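Local coordinates for MarR Like Protein, TVG0766549 (Thermoplasma volcanium, PDB 3LFK) that is of unknown function, once reported as a mechanosensitive channel but folded like MarR-type transcriptional regulators, which suggests that it may bind DNA, at residues A[5-13]-A[71-79]; A[42-53]-A[89-100]. All blocks are in the same frame, centred on the assembly; numbering follows the deposited sequence.

In the fold
Followed from the N terminus, the chain shows how crossing closures can knit a small winged helix-turn-helix domain together. Contact 1 reaches from the N-terminal segment 5-13 to residues 71-79 at the end of helix 66-76, closing a loop of 57 intervening residues. Inside that loop begins contact 2, where helix 36-47 and strand 51-53 await strand 87-92 and helix 94-116. Its second segment, 89-100, follows 71-79 in the chain, so the two closures cross instead of nesting. They also touch: Thr93 OG1 meets Gly77 O in a probable hydrogen bond, and Thr93 N and Phe78 O form another. The N-terminal segment and the end of helix 66-76 are thereby tied to the wing sheet and to helices 36-47 and 94-116.

Contact 1: residues A[5-13]-A[71-79]; sequences SAMAESKVL and KNLMDYGFA
Lys11 N donates to Tyr76 O over 2.9 Å, a nearly straight bond (165° at the hydrogen) that ties the extended N-terminal segment to the end of helix 66-76. By its position in the winged helix-turn-helix fold that helix is probably the counterpart of the recognition helix, and a Schellman motif with Gly77 at positive phi ends it. The lysine side chain then runs alongside the tyrosine, pointing the same way. Its CE stands over the middle of one ring face, 3.5 Å from the centroid of Tyr76, in a CH-pi contact; a bend at chi4 (-56°) leaves NZ of Lys11 above the same face in a cation-pi interaction at 4.4 Å from that centroid. Asn72 O lies over the opposite face, and Glu9 O approaches the ring edge. The hydroxyl of Tyr76 is hydrogen-bonded to Glu38 of helix 36-47, and a water that accepts from Lys11 NZ donates a weak bond to it. Beyond the lysine, Val12 CG2 packs 4.1 Å from Phe78 CE1. One residue earlier on the helix than Tyr76, Asp75 turns its carboxylate to the incoming chain: Ala8 N donates a 2.9 Å hydrogen bond to Asp75 OD2, meeting it from above the carboxylate plane.

Contact 2: residues A[42-53]-A[89-100]; sequences LLFLKTHGGKIP and KIVLTSEGEFVA
Lys46 lays its aliphatic chain against Ala100, beginning with CB, which sits 3.8 Å from the CB of Ala100. Because chi1 (-173°) swings CG away from the backbone N and chi2 (66°) bends the chain, the next two carbons stay on that methyl: CG touches it too, and CD lies 3.9 Å from both Ala100 CB and Leu92 CD1. CE comes to 4.0 Å from Glu97 O, and NZ stops 5.1 Å from Glu97 OE2, where the opposite charges may attract without direct contact. Across the lysine chain, at about a right angle, comes Leu92, whose other methyl, CD2, meets Leu42 CD1 at 3.6 Å and also the CB of Leu45. In the winged helix-turn-helix fold this leucine ends strand 87-92, just before Thr93 caps helix 94-116 by accepting from Gly96 N, and its side chain packs the wing strand onto helix 36-47. Strand 51-53 pairs antiparallel with the same strand. Ile52 and Ile90 form the hydrogen-bonded pair, and Ile90 N donates to Ile52 O at 2.7 Å, almost straight at 175°. On the face with Val91, the extended Lys51 lies beside that valine, its CG 3.7 Å from Val91 CG1.

Contact 1: residues A[5-13]-A[71-79]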
ATOM      1  N   SER A   5     -13.085   8.306 -16.037  1.00 44.15           N
ATOM      2  CA  SER A   5     -12.096   7.931 -17.040  1.00 43.17           C
ATOM      3  C   SER A   5     -10.718   8.520 -16.741  1.00 42.05           C
ATOM      4  O   SER A   5      -9.712   8.074 -17.285  1.00 45.03           O
ATOM      5  CB  SER A   5     -12.570   8.366 -18.433  1.00 49.41           C
ATOM      6  OG  SER A   5     -12.862   9.751 -18.468  1.00 52.52           O
ATOM      7  N   ALA A   6     -10.675   9.526 -15.873  1.00 40.64           N
ATOM      8  CA  ALA A   6      -9.409  10.150 -15.504  1.00 40.99           C
ATOM      9  C   ALA A   6      -8.714   9.321 -14.429  1.00 34.98           C
ATOM     10  O   ALA A   6      -7.547   9.540 -14.130  1.00 37.49           O
ATOM     11  CB  ALA A   6      -9.649  11.554 -14.979  1.00 39.96           C
ATOM     12  N   MET A   7      -9.446   8.373 -13.861  1.00 33.18           N
ATOM     13  CA  MET A   7      -8.905   7.531 -12.801  1.00 32.70           C
ATOM     14  C   MET A   7      -7.930   6.505 -13.316  1.00 29.78           C
ATOM     15  O   MET A   7      -8.011   6.074 -14.461  1.00 29.48           O
ATOM     16  CB  MET A   7     -10.017   6.792 -12.092  1.00 29.33           C
ATOM     17  CG  MET A   7     -11.296   7.582 -12.005  1.00 45.44           C
ATOM     18  SD  MET A   7     -12.078   7.387 -10.438  1.00 33.78           S
ATOM     19  CE  MET A   7     -12.971   6.022 -10.634  1.00 19.66           C
ATOM     20  N   ALA A   8      -7.005   6.098 -12.455  1.00 26.82           N
ATOM     21  CA  ALA A   8      -6.046   5.074 -12.845  1.00 26.66           C
ATOM     22  C   ALA A   8      -6.811   3.758 -12.832  1.00 23.16           C
ATOM     23  O   ALA A   8      -7.878   3.643 -12.213  1.00 22.22           O
ATOM     24  CB  ALA A   8      -4.885   5.025 -11.852  1.00 26.21           C
ATOM     25  N   GLU A   9      -6.279   2.760 -13.521  1.00 21.11           N
ATOM     26  CA  GLU A   9      -6.937   1.466 -13.592  1.00 22.83           C
ATOM     27  C   GLU A   9      -6.848   0.677 -12.287  1.00 20.15           C
ATOM     28  O   GLU A   9      -5.844   0.769 -11.565  1.00 20.53           O
ATOM     29  CB  GLU A   9      -6.315   0.647 -14.739  1.00 27.24           C
ATOM     30  CG  GLU A   9      -6.983  -0.696 -14.970  1.00 38.07           C
ATOM     31  CD  GLU A   9      -6.436  -1.443 -16.190  1.00 56.28           C
ATOM     32  OE1 GLU A   9      -5.216  -1.737 -16.231  1.00 55.76           O
ATOM     33  OE2 GLU A   9      -7.237  -1.742 -17.107  1.00 58.91           O
ATOM     34  N   SER A  10      -7.894  -0.076 -11.956  1.00 19.74           N
ATOM     35  CA  SER A  10      -7.875  -0.906 -10.761  1.00 16.98           C
ATOM     36  C   SER A  10      -6.805  -1.977 -10.877  1.00 18.05           C
ATOM     37  O   SER A  10      -6.561  -2.488 -11.973  1.00 20.74           O
ATOM     38  CB  SER A  10      -9.213  -1.613 -10.579  1.00 19.16           C
ATOM     39  OG  SER A  10      -9.167  -2.535  -9.534  1.00 20.53           O
ATOM     40  N   LYS A  11      -6.147  -2.300  -9.766  1.00 18.61           N
ATOM     41  CA  LYS A  11      -5.169  -3.380  -9.778  1.00 15.83           C
ATOM     42  C   LYS A  11      -5.770  -4.592  -9.096  1.00 18.90           C
ATOM     43  O   LYS A  11      -5.103  -5.621  -8.931  1.00 22.23           O
ATOM     44  CB  LYS A  11      -3.882  -2.997  -9.040  1.00 16.53           C
ATOM     45  CG  LYS A  11      -3.126  -1.858  -9.693  1.00 16.26           C
ATOM     46  CD  LYS A  11      -1.743  -1.716  -9.042  1.00 17.66           C
ATOM     47  CE  LYS A  11      -1.002  -0.539  -9.670  1.00 19.32           C
ATOM     48  NZ  LYS A  11      -0.887  -0.678 -11.166  1.00 20.58           N
ATOM     49  N   VAL A  12      -7.036  -4.494  -8.688  1.00 18.75           N
ATOM     50  CA  VAL A  12      -7.655  -5.621  -8.022  1.00 20.21           C
ATOM     51  C   VAL A  12      -8.490  -6.417  -9.046  1.00 21.94           C
ATOM     52  O   VAL A  12      -9.552  -5.967  -9.498  1.00 26.60           O
ATOM     53  CB  VAL A  12      -8.545  -5.166  -6.854  1.00 21.69           C
ATOM     54  CG1 VAL A  12      -9.238  -6.371  -6.234  1.00 20.70           C
ATOM     55  CG2 VAL A  12      -7.693  -4.465  -5.793  1.00 20.39           C
ATOM     56  N   LEU A  13      -7.986  -7.590  -9.415  1.00 24.74           N
ATOM     57  CA  LEU A  13      -8.644  -8.463 -10.391  1.00 26.83           C
ATOM     58  C   LEU A  13      -9.709  -9.293  -9.712  1.00 24.36           C
ATOM     59  O   LEU A  13     -10.830  -9.425 -10.218  1.00 28.42           O
ATOM     60  CB  LEU A  13      -7.614  -9.383 -11.039  1.00 28.53           C
ATOM     61  CG  LEU A  13      -6.752  -8.700 -12.101  1.00 31.97           C
ATOM     62  CD1 LEU A  13      -5.580  -9.597 -12.491  1.00 30.93           C
ATOM     63  CD2 LEU A  13      -7.617  -8.369 -13.312  1.00 39.89           C
ATOM     64  N   LYS A  71      -4.885   9.279  -4.097  1.00 17.76           N
ATOM     65  CA  LYS A  71      -5.930   9.031  -5.088  1.00 16.50           C
ATOM     66  C   LYS A  71      -5.545   7.879  -5.995  1.00 18.73           C
ATOM     67  O   LYS A  71      -6.398   7.117  -6.400  1.00 17.53           O
ATOM     68  CB  LYS A  71      -6.236  10.272  -5.918  1.00 20.10           C
ATOM     69  CG  LYS A  71      -7.065  11.279  -5.135  1.00 23.22           C
ATOM     70  CD  LYS A  71      -7.367  12.513  -5.991  1.00 30.75           C
ATOM     71  CE  LYS A  71      -7.271  13.780  -5.180  1.00 43.38           C
ATOM     72  NZ  LYS A  71      -7.495  14.984  -6.028  1.00 45.05           N
ATOM     73  N   ASN A  72      -4.262   7.758  -6.328  1.00 16.06           N
ATOM     74  CA  ASN A  72      -3.855   6.602  -7.136  1.00 15.68           C
ATOM     75  C   ASN A  72      -4.086   5.297  -6.355  1.00 14.90           C
ATOM     76  O   ASN A  72      -4.589   4.319  -6.907  1.00 16.16           O
ATOM     77  CB  ASN A  72      -2.379   6.727  -7.555  1.00 16.63           C
ATOM     78  CG  ASN A  72      -2.215   7.635  -8.743  1.00 23.82           C
ATOM     79  OD1 ASN A  72      -2.891   7.456  -9.755  1.00 28.62           O
ATOM     80  ND2 ASN A  72      -1.324   8.607  -8.642  1.00 27.14           N
ATOM     81  N   LEU A  73      -3.723   5.264  -5.071  1.00 15.53           N
ATOM     82  CA  LEU A  73      -3.940   4.054  -4.278  1.00 15.38           C
ATOM     83  C   LEU A  73      -5.414   3.726  -4.196  1.00 14.89           C
ATOM     84  O   LEU A  73      -5.773   2.548  -4.157  1.00 16.44           O
ATOM     85  CB  LEU A  73      -3.365   4.195  -2.867  1.00 14.64           C
ATOM     86  CG  LEU A  73      -1.851   4.385  -2.826  1.00 16.59           C
ATOM     87  CD1 LEU A  73      -1.448   4.471  -1.367  1.00 16.50           C
ATOM     88  CD2 LEU A  73      -1.115   3.242  -3.498  1.00 17.56           C
ATOM     89  N   MET A  74      -6.261   4.758  -4.156  1.00 14.08           N
ATOM     90  CA  MET A  74      -7.707   4.516  -4.127  1.00 15.36           C
ATOM     91  C   MET A  74      -8.190   3.965  -5.470  1.00 14.58           C
ATOM     92  O   MET A  74      -8.992   3.012  -5.490  1.00 15.65           O
ATOM     93  CB  MET A  74      -8.433   5.805  -3.757  1.00 15.27           C
ATOM     94  CG  MET A  74      -8.081   6.219  -2.353  1.00 15.04           C
ATOM     95  SD  MET A  74      -8.827   7.880  -1.951  1.00 24.46           S
ATOM     96  CE  MET A  74      -8.386   8.788  -3.128  1.00 31.56           C
ATOM     97  N   ASP A  75      -7.718   4.554  -6.561  1.00 16.83           N
ATOM     98  CA  ASP A  75      -8.096   4.100  -7.895  1.00 15.72           C
ATOM     99  C   ASP A  75      -7.629   2.640  -8.095  1.00 16.73           C
ATOM    100  O   ASP A  75      -8.305   1.858  -8.733  1.00 17.90           O
ATOM    101  CB  ASP A  75      -7.443   4.955  -8.970  1.00 18.48           C
ATOM    102  CG  ASP A  75      -7.995   6.366  -9.032  1.00 17.63           C
ATOM    103  OD1 ASP A  75      -9.007   6.675  -8.361  1.00 21.06           O
ATOM    104  OD2 ASP A  75      -7.382   7.172  -9.761  1.00 22.69           O
ATOM    105  N   TYR A  76      -6.478   2.273  -7.523  1.00 15.67           N
ATOM    106  CA  TYR A  76      -5.986   0.893  -7.679  1.00 15.10           C
ATOM    107  C   TYR A  76      -6.809  -0.121  -6.899  1.00 14.73           C
ATOM    108  O   TYR A  76      -6.712  -1.323  -7.139  1.00 17.71           O
ATOM    109  CB  TYR A  76      -4.539   0.744  -7.153  1.00 15.27           C
ATOM    110  CG  TYR A  76      -3.499   1.579  -7.833  1.00 14.39           C
ATOM    111  CD1 TYR A  76      -3.620   1.985  -9.142  1.00 14.28           C
ATOM    112  CD2 TYR A  76      -2.339   1.940  -7.134  1.00 16.64           C
ATOM    113  CE1 TYR A  76      -2.631   2.729  -9.765  1.00 16.42           C
ATOM    114  CE2 TYR A  76      -1.339   2.673  -7.733  1.00 16.53           C
ATOM    115  CZ  TYR A  76      -1.475   3.074  -9.045  1.00 17.07           C
ATOM    116  OH  TYR A  76      -0.481   3.799  -9.650  1.00 21.33           O
ATOM    117  N   GLY A  77      -7.576   0.353  -5.923  1.00 14.68           N
ATOM    118  CA  GLY A  77      -8.375  -0.516  -5.089  1.00 14.62           C
ATOM    119  C   GLY A  77      -7.692  -0.893  -3.778  1.00 16.81           C
ATOM    120  O   GLY A  77      -8.110  -1.813  -3.082  1.00 17.10           O
ATOM    121  N   PHE A  78      -6.657  -0.137  -3.414  1.00 16.15           N
ATOM    122  CA  PHE A  78      -5.888  -0.448  -2.197  1.00 16.43           C
ATOM    123  C   PHE A  78      -6.235   0.354  -0.954  1.00 16.92           C
ATOM    124  O   PHE A  78      -5.840  -0.015   0.169  1.00 16.60           O
ATOM    125  CB  PHE A  78      -4.379  -0.281  -2.449  1.00 15.94           C
ATOM    126  CG  PHE A  78      -3.809  -1.190  -3.522  1.00 14.71           C
ATOM    127  CD1 PHE A  78      -4.466  -2.363  -3.915  1.00 16.93           C
ATOM    128  CD2 PHE A  78      -2.596  -0.870  -4.137  1.00 15.81           C
ATOM    129  CE1 PHE A  78      -3.902  -3.188  -4.908  1.00 16.26           C
ATOM    130  CE2 PHE A  78      -2.033  -1.679  -5.120  1.00 15.96           C
ATOM    131  CZ  PHE A  78      -2.691  -2.858  -5.515  1.00 17.52           C
ATOM    132  N   ALA A  79      -6.980   1.437  -1.135  1.00 15.12           N
ATOM    133  CA  ALA A  79      -7.353   2.263  -0.005  1.00 17.35           C
ATOM    134  C   ALA A  79      -8.669   2.948  -0.288  1.00 16.53           C
ATOM    135  O   ALA A  79      -9.123   3.049  -1.441  1.00 18.18           O
ATOM    136  CB  ALA A  79      -6.259   3.321   0.217  1.00 18.74           C
TER
HETATM  137  O   HOH W   1       0.369   1.676 -12.053  1.00 41.14           O

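Contact 2: residues A[42-53]-A[89-100]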
ATOM      1  N   LEU A  42       1.687   3.541   0.743  1.00 14.37           N
ATOM      2  CA  LEU A  42       0.990   2.318   1.124  1.00 14.06           C
ATOM      3  C   LEU A  42       1.586   1.723   2.409  1.00 17.48           C
ATOM      4  O   LEU A  42       0.857   1.282   3.297  1.00 18.10           O
ATOM      5  CB  LEU A  42       1.073   1.303  -0.035  1.00 15.58           C
ATOM      6  CG  LEU A  42       0.308  -0.004   0.167  1.00 17.59           C
ATOM      7  CD1 LEU A  42      -1.170   0.265   0.081  1.00 22.05           C
ATOM      8  CD2 LEU A  42       0.722  -1.015  -0.910  1.00 23.62           C
ATOM      9  N   LEU A  43       2.915   1.696   2.485  1.00 18.93           N
ATOM     10  CA  LEU A  43       3.580   1.146   3.665  1.00 19.99           C
ATOM     11  C   LEU A  43       3.380   2.073   4.867  1.00 17.74           C
ATOM     12  O   LEU A  43       3.300   1.608   6.006  1.00 21.46           O
ATOM     13  CB  LEU A  43       5.083   0.933   3.391  1.00 19.42           C
ATOM     14  CG  LEU A  43       5.381  -0.099   2.303  1.00 23.60           C
ATOM     15  CD1 LEU A  43       6.889  -0.313   2.186  1.00 26.58           C
ATOM     16  CD2 LEU A  43       4.685  -1.395   2.612  1.00 26.30           C
ATOM     17  N   PHE A  44       3.291   3.371   4.621  1.00 19.11           N
ATOM     18  CA  PHE A  44       3.056   4.307   5.719  1.00 19.20           C
ATOM     19  C   PHE A  44       1.678   3.972   6.309  1.00 20.38           C
ATOM     20  O   PHE A  44       1.503   3.885   7.519  1.00 21.75           O
ATOM     21  CB  PHE A  44       3.092   5.742   5.191  1.00 20.21           C
ATOM     22  CG  PHE A  44       2.684   6.780   6.203  1.00 22.62           C
ATOM     23  CD1 PHE A  44       3.621   7.338   7.069  1.00 25.01           C
ATOM     24  CD2 PHE A  44       1.358   7.197   6.289  1.00 20.93           C
ATOM     25  CE1 PHE A  44       3.230   8.298   8.006  1.00 21.25           C
ATOM     26  CE2 PHE A  44       0.958   8.155   7.217  1.00 20.80           C
ATOM     27  CZ  PHE A  44       1.899   8.706   8.079  1.00 23.92           C
ATOM     28  N   LEU A  45       0.681   3.768   5.456  1.00 17.35           N
ATOM     29  CA  LEU A  45      -0.644   3.443   5.935  1.00 16.55           C
ATOM     30  C   LEU A  45      -0.646   2.114   6.696  1.00 18.03           C
ATOM     31  O   LEU A  45      -1.304   1.989   7.733  1.00 20.93           O
ATOM     32  CB  LEU A  45      -1.635   3.382   4.749  1.00 18.45           C
ATOM     33  CG  LEU A  45      -1.847   4.742   4.056  1.00 20.24           C
ATOM     34  CD1 LEU A  45      -2.628   4.535   2.736  1.00 20.42           C
ATOM     35  CD2 LEU A  45      -2.627   5.679   4.964  1.00 23.83           C
ATOM     36  N   LYS A  46       0.086   1.128   6.185  1.00 18.41           N
ATOM     37  CA  LYS A  46       0.154  -0.182   6.811  1.00 18.57           C
ATOM     38  C   LYS A  46       0.820  -0.071   8.178  1.00 21.27           C
ATOM     39  O   LYS A  46       0.360  -0.688   9.138  1.00 26.32           O
ATOM     40  CB  LYS A  46       0.954  -1.150   5.927  1.00 21.09           C
ATOM     41  CG  LYS A  46       0.945  -2.591   6.426  1.00 23.09           C
ATOM     42  CD  LYS A  46      -0.474  -3.160   6.341  1.00 26.38           C
ATOM     43  CE  LYS A  46      -0.538  -4.651   6.713  1.00 43.23           C
ATOM     44  NZ  LYS A  46      -0.355  -4.883   8.180  1.00 41.91           N
ATOM     45  N   THR A  47       1.872   0.739   8.250  1.00 20.34           N
ATOM     46  CA  THR A  47       2.634   0.936   9.497  1.00 23.26           C
ATOM     47  C   THR A  47       1.793   1.593  10.588  1.00 29.32           C
ATOM     48  O   THR A  47       2.027   1.371  11.781  1.00 31.61           O
ATOM     49  CB  THR A  47       3.879   1.805   9.232  1.00 27.76           C
ATOM     50  OG1 THR A  47       4.823   1.048   8.475  1.00 38.42           O
ATOM     51  CG2 THR A  47       4.514   2.262  10.548  1.00 35.19           C
ATOM     52  N   HIS A  48       0.832   2.414  10.190  1.00 23.68           N
ATOM     53  CA  HIS A  48      -0.049   3.079  11.136  1.00 25.77           C
ATOM     54  C   HIS A  48      -1.416   2.401  11.239  1.00 30.03           C
ATOM     55  O   HIS A  48      -2.458   3.047  11.212  1.00 40.83           O
ATOM     56  CB  HIS A  48      -0.165   4.556  10.762  1.00 25.73           C
ATOM     57  CG  HIS A  48       1.142   5.277  10.846  1.00 29.66           C
ATOM     58  ND1 HIS A  48       1.673   5.711  12.042  1.00 35.46           N
ATOM     59  CD2 HIS A  48       2.093   5.511   9.908  1.00 32.63           C
ATOM     60  CE1 HIS A  48       2.891   6.178  11.837  1.00 27.96           C
ATOM     61  NE2 HIS A  48       3.171   6.068  10.552  1.00 40.06           N
ATOM     62  N   GLY A  49      -1.387   1.074  11.339  1.00 33.86           N
ATOM     63  CA  GLY A  49      -2.599   0.289  11.506  1.00 31.25           C
ATOM     64  C   GLY A  49      -3.578   0.149  10.358  1.00 35.68           C
ATOM     65  O   GLY A  49      -4.676  -0.372  10.552  1.00 34.99           O
ATOM     66  N   GLY A  50      -3.196   0.605   9.171  1.00 33.93           N
ATOM     67  CA  GLY A  50      -4.092   0.504   8.031  1.00 32.77           C
ATOM     68  C   GLY A  50      -5.294   1.433   8.134  1.00 34.96           C
ATOM     69  O   GLY A  50      -6.255   1.265   7.392  1.00 28.26           O
ATOM     70  N   LYS A  51      -5.238   2.412   9.043  1.00 30.06           N
ATOM     71  CA  LYS A  51      -6.325   3.382   9.245  1.00 32.33           C
ATOM     72  C   LYS A  51      -5.769   4.647   9.912  1.00 34.43           C
ATOM     73  O   LYS A  51      -5.201   4.550  10.998  1.00 36.90           O
ATOM     74  CB  LYS A  51      -7.398   2.785  10.146  1.00 31.26           C
ATOM     75  CG  LYS A  51      -8.537   3.741  10.430  1.00 39.26           C
ATOM     76  CD  LYS A  51      -9.743   2.979  10.953  1.00 45.60           C
ATOM     77  CE  LYS A  51     -10.999   3.816  10.859  1.00 48.39           C
ATOM     78  NZ  LYS A  51     -12.194   3.031  11.284  1.00 62.81           N
ATOM     79  N   ILE A  52      -5.976   5.822   9.300  1.00 29.92           N
ATOM     80  CA  ILE A  52      -5.407   7.078   9.823  1.00 28.97           C
ATOM     81  C   ILE A  52      -6.095   8.368   9.290  1.00 31.20           C
ATOM     82  O   ILE A  52      -6.647   8.381   8.184  1.00 27.43           O
ATOM     83  CB  ILE A  52      -3.892   7.087   9.450  1.00 29.49           C
ATOM     84  CG1 ILE A  52      -3.137   8.212  10.157  1.00 33.32           C
ATOM     85  CG2 ILE A  52      -3.735   7.294   7.958  1.00 27.76           C
ATOM     86  CD1 ILE A  52      -1.621   8.139   9.927  1.00 30.08           C
ATOM     87  N   PRO A  53      -6.097   9.465  10.074  1.00 28.60           N
ATOM     88  CA  PRO A  53      -6.722  10.717   9.614  1.00 26.28           C
ATOM     89  C   PRO A  53      -5.991  11.305   8.402  1.00 25.85           C
ATOM     90  O   PRO A  53      -4.760  11.222   8.307  1.00 24.10           O
ATOM     91  CB  PRO A  53      -6.582  11.644  10.831  1.00 32.84           C
ATOM     92  CG  PRO A  53      -6.647  10.703  11.974  1.00 33.31           C
ATOM     93  CD  PRO A  53      -5.764   9.554  11.513  1.00 30.87           C
ATOM     94  N   LYS A  89     -11.157   9.799   7.392  1.00 37.77           N
ATOM     95  CA  LYS A  89     -10.226   8.744   7.800  1.00 33.85           C
ATOM     96  C   LYS A  89      -9.861   7.927   6.561  1.00 31.21           C
ATOM     97  O   LYS A  89     -10.738   7.577   5.768  1.00 32.27           O
ATOM     98  CB  LYS A  89     -10.914   7.818   8.801  1.00 40.49           C
ATOM     99  CG  LYS A  89     -10.076   7.354   9.977  1.00 55.39           C
ATOM    100  CD  LYS A  89      -9.961   8.445  11.035  1.00 55.06           C
ATOM    101  CE  LYS A  89      -9.489   7.879  12.370  1.00 59.52           C
ATOM    102  NZ  LYS A  89     -10.499   6.971  12.983  1.00 59.98           N
ATOM    103  N   ILE A  90      -8.580   7.624   6.396  1.00 21.68           N
ATOM    104  CA  ILE A  90      -8.127   6.835   5.241  1.00 19.85           C
ATOM    105  C   ILE A  90      -7.832   5.417   5.731  1.00 19.72           C
ATOM    106  O   ILE A  90      -7.135   5.236   6.732  1.00 21.76           O
ATOM    107  CB  ILE A  90      -6.854   7.431   4.617  1.00 22.61           C
ATOM    108  CG1 ILE A  90      -7.092   8.889   4.215  1.00 24.53           C
ATOM    109  CG2 ILE A  90      -6.392   6.558   3.450  1.00 23.15           C
ATOM    110  CD1 ILE A  90      -8.350   9.127   3.358  1.00 25.34           C
ATOM    111  N   VAL A  91      -8.368   4.404   5.044  1.00 18.28           N
ATOM    112  CA  VAL A  91      -8.167   3.019   5.466  1.00 20.72           C
ATOM    113  C   VAL A  91      -7.747   2.135   4.309  1.00 21.34           C
ATOM    114  O   VAL A  91      -8.160   2.368   3.159  1.00 20.36           O
ATOM    115  CB  VAL A  91      -9.465   2.389   6.064  1.00 26.49           C
ATOM    116  CG1 VAL A  91     -10.110   3.342   7.069  1.00 33.99           C
ATOM    117  CG2 VAL A  91     -10.426   2.070   4.972  1.00 32.75           C
ATOM    118  N   LEU A  92      -6.897   1.153   4.586  1.00 20.49           N
ATOM    119  CA  LEU A  92      -6.489   0.227   3.540  1.00 17.47           C
ATOM    120  C   LEU A  92      -7.624  -0.769   3.339  1.00 20.06           C
ATOM    121  O   LEU A  92      -8.343  -1.115   4.285  1.00 20.68           O
ATOM    122  CB  LEU A  92      -5.228  -0.567   3.937  1.00 18.56           C
ATOM    123  CG  LEU A  92      -3.935   0.228   4.055  1.00 21.55           C
ATOM    124  CD1 LEU A  92      -2.824  -0.676   4.521  1.00 23.88           C
ATOM    125  CD2 LEU A  92      -3.571   0.852   2.709  1.00 24.47           C
ATOM    126  N   THR A  93      -7.822  -1.187   2.099  1.00 18.38           N
ATOM    127  CA  THR A  93      -8.814  -2.238   1.840  1.00 18.25           C
ATOM    128  C   THR A  93      -8.099  -3.556   2.153  1.00 18.86           C
ATOM    129  O   THR A  93      -6.892  -3.577   2.368  1.00 20.71           O
ATOM    130  CB  THR A  93      -9.192  -2.287   0.369  1.00 16.57           C
ATOM    131  OG1 THR A  93      -8.002  -2.496  -0.398  1.00 19.61           O
ATOM    132  CG2 THR A  93      -9.833  -0.972  -0.082  1.00 19.58           C
ATOM    133  N   SER A  94      -8.830  -4.666   2.155  1.00 19.95           N
ATOM    134  CA  SER A  94      -8.189  -5.949   2.405  1.00 19.99           C
ATOM    135  C   SER A  94      -7.115  -6.208   1.345  1.00 22.57           C
ATOM    136  O   SER A  94      -6.080  -6.796   1.648  1.00 22.51           O
ATOM    137  CB  SER A  94      -9.217  -7.074   2.379  1.00 23.76           C
ATOM    138  OG  SER A  94     -10.150  -6.891   3.425  1.00 28.66           O
ATOM    139  N   GLU A  95      -7.356  -5.759   0.113  1.00 19.50           N
ATOM    140  CA  GLU A  95      -6.388  -5.954  -0.966  1.00 20.30           C
ATOM    141  C   GLU A  95      -5.148  -5.067  -0.748  1.00 18.30           C
ATOM    142  O   GLU A  95      -4.023  -5.468  -1.032  1.00 19.36           O
ATOM    143  CB  GLU A  95      -7.034  -5.671  -2.324  1.00 21.75           C
ATOM    144  CG  GLU A  95      -8.111  -6.702  -2.725  1.00 27.75           C
ATOM    145  CD  GLU A  95      -9.306  -6.719  -1.780  1.00 25.82           C
ATOM    146  OE1 GLU A  95      -9.805  -5.633  -1.423  1.00 22.73           O
ATOM    147  OE2 GLU A  95      -9.765  -7.822  -1.390  1.00 28.08           O
ATOM    148  N   GLY A  96      -5.361  -3.862  -0.234  1.00 18.94           N
ATOM    149  CA  GLY A  96      -4.236  -2.985   0.041  1.00 17.62           C
ATOM    150  C   GLY A  96      -3.395  -3.561   1.178  1.00 18.02           C
ATOM    151  O   GLY A  96      -2.166  -3.466   1.137  1.00 18.55           O
ATOM    152  N   GLU A  97      -4.042  -4.144   2.183  1.00 19.47           N
ATOM    153  CA  GLU A  97      -3.317  -4.762   3.297  1.00 20.62           C
ATOM    154  C   GLU A  97      -2.499  -5.930   2.755  1.00 19.76           C
ATOM    155  O   GLU A  97      -1.322  -6.095   3.097  1.00 21.15           O
ATOM    156  CB  GLU A  97      -4.304  -5.248   4.365  1.00 22.15           C
ATOM    157  CG  GLU A  97      -5.129  -4.095   4.919  1.00 31.47           C
ATOM    158  CD  GLU A  97      -5.274  -4.119   6.411  1.00 50.56           C
ATOM    159  OE1 GLU A  97      -5.711  -5.161   6.947  1.00 60.48           O
ATOM    160  OE2 GLU A  97      -4.960  -3.086   7.045  1.00 48.02           O
ATOM    161  N   PHE A  98      -3.115  -6.725   1.885  1.00 20.02           N
ATOM    162  CA  PHE A  98      -2.437  -7.869   1.276  1.00 20.68           C
ATOM    163  C   PHE A  98      -1.157  -7.448   0.535  1.00 22.09           C
ATOM    164  O   PHE A  98      -0.080  -8.030   0.711  1.00 21.30           O
ATOM    165  CB  PHE A  98      -3.388  -8.569   0.284  1.00 24.06           C
ATOM    166  CG  PHE A  98      -2.769  -9.741  -0.428  1.00 22.65           C
ATOM    167  CD1 PHE A  98      -2.704 -10.984   0.188  1.00 28.01           C
ATOM    168  CD2 PHE A  98      -2.214  -9.588  -1.692  1.00 24.17           C
ATOM    169  CE1 PHE A  98      -2.087 -12.054  -0.461  1.00 35.52           C
ATOM    170  CE2 PHE A  98      -1.597 -10.649  -2.343  1.00 35.16           C
ATOM    171  CZ  PHE A  98      -1.535 -11.885  -1.724  1.00 32.09           C
ATOM    172  N   VAL A  99      -1.286  -6.428  -0.312  1.00 16.84           N
ATOM    173  CA  VAL A  99      -0.165  -5.977  -1.108  1.00 15.40           C
ATOM    174  C   VAL A  99       0.902  -5.350  -0.222  1.00 17.04           C
ATOM    175  O   VAL A  99       2.092  -5.584  -0.427  1.00 18.51           O
ATOM    176  CB  VAL A  99      -0.676  -4.985  -2.183  1.00 20.27           C
ATOM    177  CG1 VAL A  99       0.474  -4.276  -2.843  1.00 21.12           C
ATOM    178  CG2 VAL A  99      -1.487  -5.768  -3.231  1.00 21.67           C
ATOM    179  N   ALA A 100       0.472  -4.559   0.754  1.00 17.61           N
ATOM    180  CA  ALA A 100       1.408  -3.888   1.663  1.00 19.43           C
ATOM    181  C   ALA A 100       2.193  -4.936   2.438  1.00 20.56           C
ATOM    182  O   ALA A 100       3.405  -4.810   2.588  1.00 19.69           O
ATOM    183  CB  ALA A 100       0.635  -2.975   2.635  1.00 16.90           C
TER